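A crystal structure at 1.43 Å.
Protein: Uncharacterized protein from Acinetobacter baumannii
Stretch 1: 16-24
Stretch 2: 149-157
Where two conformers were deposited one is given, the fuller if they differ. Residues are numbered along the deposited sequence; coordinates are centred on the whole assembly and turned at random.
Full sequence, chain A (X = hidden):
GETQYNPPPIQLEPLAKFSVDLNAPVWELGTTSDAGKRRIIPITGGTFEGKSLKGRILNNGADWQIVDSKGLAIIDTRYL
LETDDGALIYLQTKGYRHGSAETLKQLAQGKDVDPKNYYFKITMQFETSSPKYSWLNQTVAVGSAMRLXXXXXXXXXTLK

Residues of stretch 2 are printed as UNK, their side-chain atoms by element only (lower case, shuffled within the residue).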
ATOM      1  N   ALA A  16      -0.626   0.522 -12.414  1.00 10.05           N
ATOM      2  CA  ALA A  16       0.467   1.506 -12.362  1.00 11.33           C
ATOM      3  C   ALA A  16       1.463   1.171 -11.286  1.00  9.70           C
ATOM      4  O   ALA A  16       1.135   0.462 -10.319  1.00  9.84           O
ATOM      5  CB  ALA A  16      -0.119   2.945 -12.083  1.00 10.29           C
ATOM      6  N   LYS A  17       2.668   1.696 -11.452  1.00 10.93           N
ATOM      7  CA  LYS A  17       3.709   1.680 -10.412  0.60 10.95           C
ATOM      8  C   LYS A  17       3.605   2.967  -9.602  1.00  9.67           C
ATOM      9  O   LYS A  17       3.649   4.060 -10.153  1.00 10.86           O
ATOM     10  CB  LYS A  17       5.108   1.552 -10.998  0.60 12.13           C
ATOM     11  CG  LYS A  17       6.216   1.571  -9.907  0.60 13.90           C
ATOM     12  CD  LYS A  17       7.616   1.299 -10.536  0.60 19.69           C
ATOM     13  CE  LYS A  17       8.675   0.978  -9.489  0.60 24.83           C
ATOM     14  NZ  LYS A  17       9.704   0.028 -10.033  0.60 32.45           N
ATOM     15  N   PHE A  18       3.399   2.810  -8.302  1.00 10.45           N
ATOM     16  CA  PHE A  18       3.274   3.892  -7.330  1.00  9.25           C
ATOM     17  C   PHE A  18       4.566   4.078  -6.543  1.00 10.34           C
ATOM     18  O   PHE A  18       5.183   3.083  -6.079  1.00 12.42           O
ATOM     19  CB  PHE A  18       2.143   3.603  -6.319  1.00 10.39           C
ATOM     20  CG  PHE A  18       0.732   3.787  -6.873  1.00  9.63           C
ATOM     21  CD1 PHE A  18       0.194   2.887  -7.807  1.00  9.32           C
ATOM     22  CD2 PHE A  18      -0.063   4.863  -6.458  1.00 10.71           C
ATOM     23  CE1 PHE A  18      -1.109   3.040  -8.305  1.00 11.19           C
ATOM     24  CE2 PHE A  18      -1.378   5.022  -6.972  1.00 10.01           C
ATOM     25  CZ  PHE A  18      -1.880   4.122  -7.912  1.00 11.36           C
ATOM     26  N   SER A  19       4.886   5.334  -6.316  1.00  9.49           N
ATOM     27  CA  SER A  19       6.011   5.738  -5.484  0.70  9.72           C
ATOM     28  C   SER A  19       5.458   6.762  -4.474  1.00  9.91           C
ATOM     29  O   SER A  19       5.154   7.883  -4.851  1.00 11.51           O
ATOM     30  CB  SER A  19       7.142   6.294  -6.381  0.70 11.24           C
ATOM     31  OG  SER A  19       7.507   5.326  -7.376  0.70 13.25           O
ATOM     32  N   VAL A  20       5.274   6.345  -3.229  1.00 10.48           N
ATOM     33  CA  VAL A  20       4.656   7.170  -2.182  1.00 10.87           C
ATOM     34  C   VAL A  20       5.754   7.793  -1.313  1.00 11.19           C
ATOM     35  O   VAL A  20       6.645   7.094  -0.785  1.00 15.89           O
ATOM     36  CB  VAL A  20       3.689   6.341  -1.278  1.00 11.99           C
ATOM     37  CG1 VAL A  20       2.921   7.289  -0.354  1.00 13.81           C
ATOM     38  CG2 VAL A  20       2.698   5.468  -2.137  1.00 11.42           C
ATOM     39  N   ASP A  21       5.668   9.106  -1.162  1.00  9.38           N
ATOM     40  CA  ASP A  21       6.625   9.867  -0.324  1.00  9.08           C
ATOM     41  C   ASP A  21       6.022  10.015   1.097  1.00 11.33           C
ATOM     42  O   ASP A  21       4.844  10.386   1.246  1.00 11.22           O
ATOM     43  CB  ASP A  21       6.865  11.252  -0.913  1.00 10.43           C
ATOM     44  CG  ASP A  21       7.757  11.230  -2.138  1.00 14.81           C
ATOM     45  OD1 ASP A  21       8.539  10.287  -2.277  1.00 14.31           O
ATOM     46  OD2 ASP A  21       7.685  12.164  -2.982  1.00 20.63           O
ATOM     47  N   LEU A  22       6.864   9.761   2.112  1.00 10.96           N
ATOM     48  CA  LEU A  22       6.493   9.859   3.549  1.00  9.68           C
ATOM     49  C   LEU A  22       7.445  10.882   4.213  1.00 11.05           C
ATOM     50  O   LEU A  22       8.153  10.563   5.177  1.00 12.95           O
ATOM     51  CB  LEU A  22       6.627   8.483   4.210  1.00 11.44           C
ATOM     52  CG  LEU A  22       5.957   7.344   3.464  1.00 11.32           C
ATOM     53  CD1 LEU A  22       6.281   6.030   4.157  1.00 13.78           C
ATOM     54  CD2 LEU A  22       4.449   7.566   3.357  1.00 12.19           C
ATOM     55  N   ASN A  23       7.494  12.104   3.643  1.00 11.59           N
ATOM     56  CA  ASN A  23       8.546  13.066   3.988  1.00 10.46           C
ATOM     57  C   ASN A  23       8.143  14.025   5.152  1.00 11.27           C
ATOM     58  O   ASN A  23       8.200  15.261   5.052  1.00 15.13           O
ATOM     59  CB  ASN A  23       8.971  13.869   2.737  1.00 11.24           C
ATOM     60  CG  ASN A  23       9.663  13.031   1.641  1.00 14.02           C
ATOM     61  OD1 ASN A  23       9.684  13.458   0.451  1.00 18.36           O
ATOM     62  ND2 ASN A  23      10.178  11.909   1.979  1.00 15.68           N
ATOM     63  N   ALA A  24       7.706  13.412   6.239  1.00 13.15           N
ATOM     64  CA  ALA A  24       7.326  14.101   7.469  1.00 13.01           C
ATOM     65  C   ALA A  24       7.579  13.161   8.633  1.00 13.24           C
ATOM     66  O   ALA A  24       7.622  11.948   8.452  1.00 15.43           O
ATOM     67  CB  ALA A  24       5.832  14.509   7.440  1.00 13.73           C
ATOM     68  N   UNK A 149      13.321   3.437   2.836  1.00 18.46           N
ATOM     69  CA  UNK A 149      13.422   4.559   3.759  1.00 22.18           C
ATOM     70  C   UNK A 149      12.066   5.184   3.959  1.00 19.16           C
ATOM     71  O   UNK A 149      11.088   4.467   4.133  1.00 18.97           O
ATOM     72  N   UNK A 150      11.999   6.520   3.856  1.00 19.14           N
ATOM     73  CA  UNK A 150      10.748   7.269   4.043  1.00 16.58           C
ATOM     74  C   UNK A 150       9.946   7.333   2.733  1.00 11.57           C
ATOM     75  O   UNK A 150       9.602   8.413   2.213  1.00 12.58           O
ATOM     76  c   UNK A 150      11.558   8.640   6.025  1.00 25.00           C
ATOM     77  c   UNK A 150      12.855  10.092   7.651  1.00 36.58           C
ATOM     78  c   UNK A 150      11.040   8.661   4.590  1.00 18.68           C
ATOM     79  n   UNK A 150      12.343   9.392   8.827  1.00 42.36           N
ATOM     80  c   UNK A 150      11.871  10.076   6.501  1.00 31.86           C
ATOM     81  N   UNK A 151       9.712   6.154   2.187  1.00 12.07           N
ATOM     82  CA  UNK A 151       8.964   5.955   0.929  1.00 13.10           C
ATOM     83  C   UNK A 151       8.481   4.522   0.865  1.00 10.46           C
ATOM     84  O   UNK A 151       9.033   3.628   1.510  1.00 12.50           O
ATOM     85  c   UNK A 151       9.857   6.241  -0.297  1.00 12.79           C
ATOM     86  N   UNK A 152       7.371   4.320   0.169  1.00  9.78           N
ATOM     87  CA  UNK A 152       6.886   2.991  -0.205  1.00 11.63           C
ATOM     88  C   UNK A 152       6.699   2.954  -1.733  1.00 11.41           C
ATOM     89  O   UNK A 152       6.085   3.859  -2.329  1.00 12.64           O
ATOM     90  c   UNK A 152       5.730   2.589   1.984  1.00 15.11           C
ATOM     91  c   UNK A 152       4.959   1.324  -0.048  1.00 13.48           C
ATOM     92  c   UNK A 152       5.540   2.657   0.481  1.00 13.90           C
ATOM     93  N   UNK A 153       7.269   1.943  -2.356  1.00 11.99           N
ATOM     94  CA  UNK A 153       7.122   1.678  -3.790  0.70 12.11           C
ATOM     95  C   UNK A 153       6.242   0.445  -3.942  1.00 10.40           C
ATOM     96  O   UNK A 153       6.478  -0.576  -3.261  1.00 12.67           O
ATOM     97  c   UNK A 153       9.320   3.696  -4.573  0.70 23.86           C
ATOM     98  c   UNK A 153       8.493   1.312  -4.452  0.70 14.90           C
ATOM     99  c   UNK A 153       9.580   2.332  -4.090  0.70 19.89           C
ATOM    100  c   UNK A 153       8.338   1.150  -5.986  0.70 15.39           C
ATOM    101  N   UNK A 154       5.242   0.492  -4.809  1.00 11.11           N
ATOM    102  CA  UNK A 154       4.432  -0.703  -5.069  1.00 11.27           C
ATOM    103  C   UNK A 154       3.896  -0.788  -6.477  1.00  9.21           C
ATOM    104  O   UNK A 154       3.696   0.237  -7.154  1.00 10.54           O
ATOM    105  c   UNK A 154       2.155   0.216  -4.056  1.00  9.73           C
ATOM    106  o   UNK A 154      -1.112   2.833  -3.840  1.00 10.40           O
ATOM    107  c   UNK A 154       2.146   1.269  -3.171  1.00 10.30           C
ATOM    108  c   UNK A 154      -0.051   1.944  -3.929  1.00  9.01           C
ATOM    109  c   UNK A 154       1.012   0.045  -4.897  1.00  8.99           C
ATOM    110  c   UNK A 154       1.076   2.135  -3.102  1.00 10.11           C
ATOM    111  c   UNK A 154       3.299  -0.829  -4.041  1.00 10.05           C
ATOM    112  c   UNK A 154      -0.084   0.895  -4.843  1.00 10.50           C
ATOM    113  N   UNK A 155       3.753  -2.008  -6.947  1.00 10.04           N
ATOM    114  CA  UNK A 155       3.116  -2.312  -8.224  1.00 10.12           C
ATOM    115  C   UNK A 155       1.625  -2.625  -7.975  1.00  9.79           C
ATOM    116  O   UNK A 155       1.300  -3.535  -7.193  1.00 10.52           O
ATOM    117  c   UNK A 155       5.216  -3.302  -9.289  1.00 15.46           C
ATOM    118  c   UNK A 155       3.775  -3.535  -8.879  1.00 13.20           C
ATOM    119  o   UNK A 155       5.967  -4.288  -9.323  1.00 20.40           O
ATOM    120  o   UNK A 155       5.604  -2.155  -9.592  1.00 17.30           O
ATOM    121  N   UNK A 156       0.754  -1.826  -8.557  1.00 10.73           N
ATOM    122  CA  UNK A 156      -0.696  -2.007  -8.485  1.00  9.81           C
ATOM    123  C   UNK A 156      -1.233  -2.800  -9.673  1.00  9.48           C
ATOM    124  O   UNK A 156      -0.781  -2.593 -10.815  1.00  9.75           O
ATOM    125  c   UNK A 156      -1.388  -0.672  -8.417  1.00 11.50           C
ATOM    126  N   UNK A 157      -2.205  -3.662  -9.391  1.00  9.44           N
ATOM    127  CA  UNK A 157      -2.900  -4.508 -10.381  1.00  8.74           C
ATOM    128  C   UNK A 157      -4.407  -4.479 -10.130  1.00 10.12           C
ATOM    129  O   UNK A 157      -4.840  -4.454  -8.968  1.00 12.57           O
ATOM    130  c   UNK A 157      -2.445  -5.970 -10.279  1.00 10.60           C
ATOM    131  o   UNK A 157       3.160  -6.834 -10.673  1.00 19.40           O
ATOM    132  c   UNK A 157      -0.353  -6.614 -11.592  1.00 12.37           C
ATOM    133  c   UNK A 157       1.804  -6.611 -10.583  1.00 15.77           C
ATOM    134  c   UNK A 157      -0.099  -5.989  -9.278  1.00 11.39           C
ATOM    135  c   UNK A 157       1.252  -6.182  -9.379  1.00 12.69           C
ATOM    136  c   UNK A 157       1.012  -6.812 -11.683  1.00 15.25           C
ATOM    137  c   UNK A 157      -0.941  -6.182 -10.382  1.00 11.63           C
TER
HETATM  138  O   HOH W   1      10.686   9.729  -0.591  0.50 12.38           O
HETATM  139  O   HOH W   2       9.747   9.959   8.752  1.00 41.73           O

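Position 149 has backbone atoms only, with phi at 58°, a value that by itself favours a residue without CB; nothing here reaches stretch 1. It is Gly-149.

Position 150 carries four carbons in a row ending in nitrogen, an unbranched chain that identifies Lys-150. Its CB lies 4.4 Å from CB of Leu-22, and its carbonyl O accepts a hydrogen bond from Leu-22 N at 3.1 Å. The terminal NZ, led away from stretch 1, still connects to it through water 2, which accepts from NZ (2.7 Å) and donates to Ala-24 O (2.9 Å).

Position 151 has a single side-chain carbon, so it is Ala-151. Its CA stands 3.1 Å from Val-20 O, a CA-H...O contact, as expected of a non-hydrogen-bonded pair, here with Asp-21.

Position 152 has one carbon bearing two more, the fork of Val-152. Its N donates to Val-20 O (3.0 Å) and its O accepts from Val-20 N (2.8 Å, 172° at the hydrogen). Leu-22 CD1 packs 4.1 Å from its CG2.

Position 153 shows four carbons, forked at the first, with one arm two carbons long: Ile-153. Its CG2 meets Lys-17 CE at 3.5 Å and its CD1 meets Ser-19 OG at 3.7 Å, so the two arms reach different neighbours.

Position 154 has one carbon, then a six-carbon ring bearing oxygen, which makes it Tyr-154. Its ring plane lies 5° from that of Phe-18, with centroids 4.7 Å apart; the rings are slid so far that they barely overlap. The slide places Phe-18 CB over the tyrosine face, 3.6 Å from the ring centroid. Val-20 CG2 approaches Tyr-154 CE2 at 3.8 Å.

Position 155 has two carbons, the second carrying two oxygens: Asp-155. Its OD1 lies 3.8 Å from Lys-17 CG, a contact with the aliphatic part of that chain.

Position 156 has one carbon, hence Ala-156. Its CB touches Phe-18 CE1 at 3.7 Å, and its N donates to Ala-16 O at 2.9 Å.

Position 157 again has one carbon and a six-carbon ring bearing oxygen, but it points away and makes no contact: Tyr-157.

The contact works as an antiparallel strand pair, its axes at 169°. Reciprocal bonds, Phe-18 N to Tyr-154 O (2.8 Å) and Tyr-154 N to Phe-18 O (2.9 Å), repeat at Val-20 and Val-152, fixing the register. Alternation gathers Phe-18, Val-20, Val-152, Tyr-154 and Ala-156 on one face, while Lys-17, Ser-19, Ile-153 and Asp-155 share the other.

Stretch 2 149-157: GKAVIYDAY
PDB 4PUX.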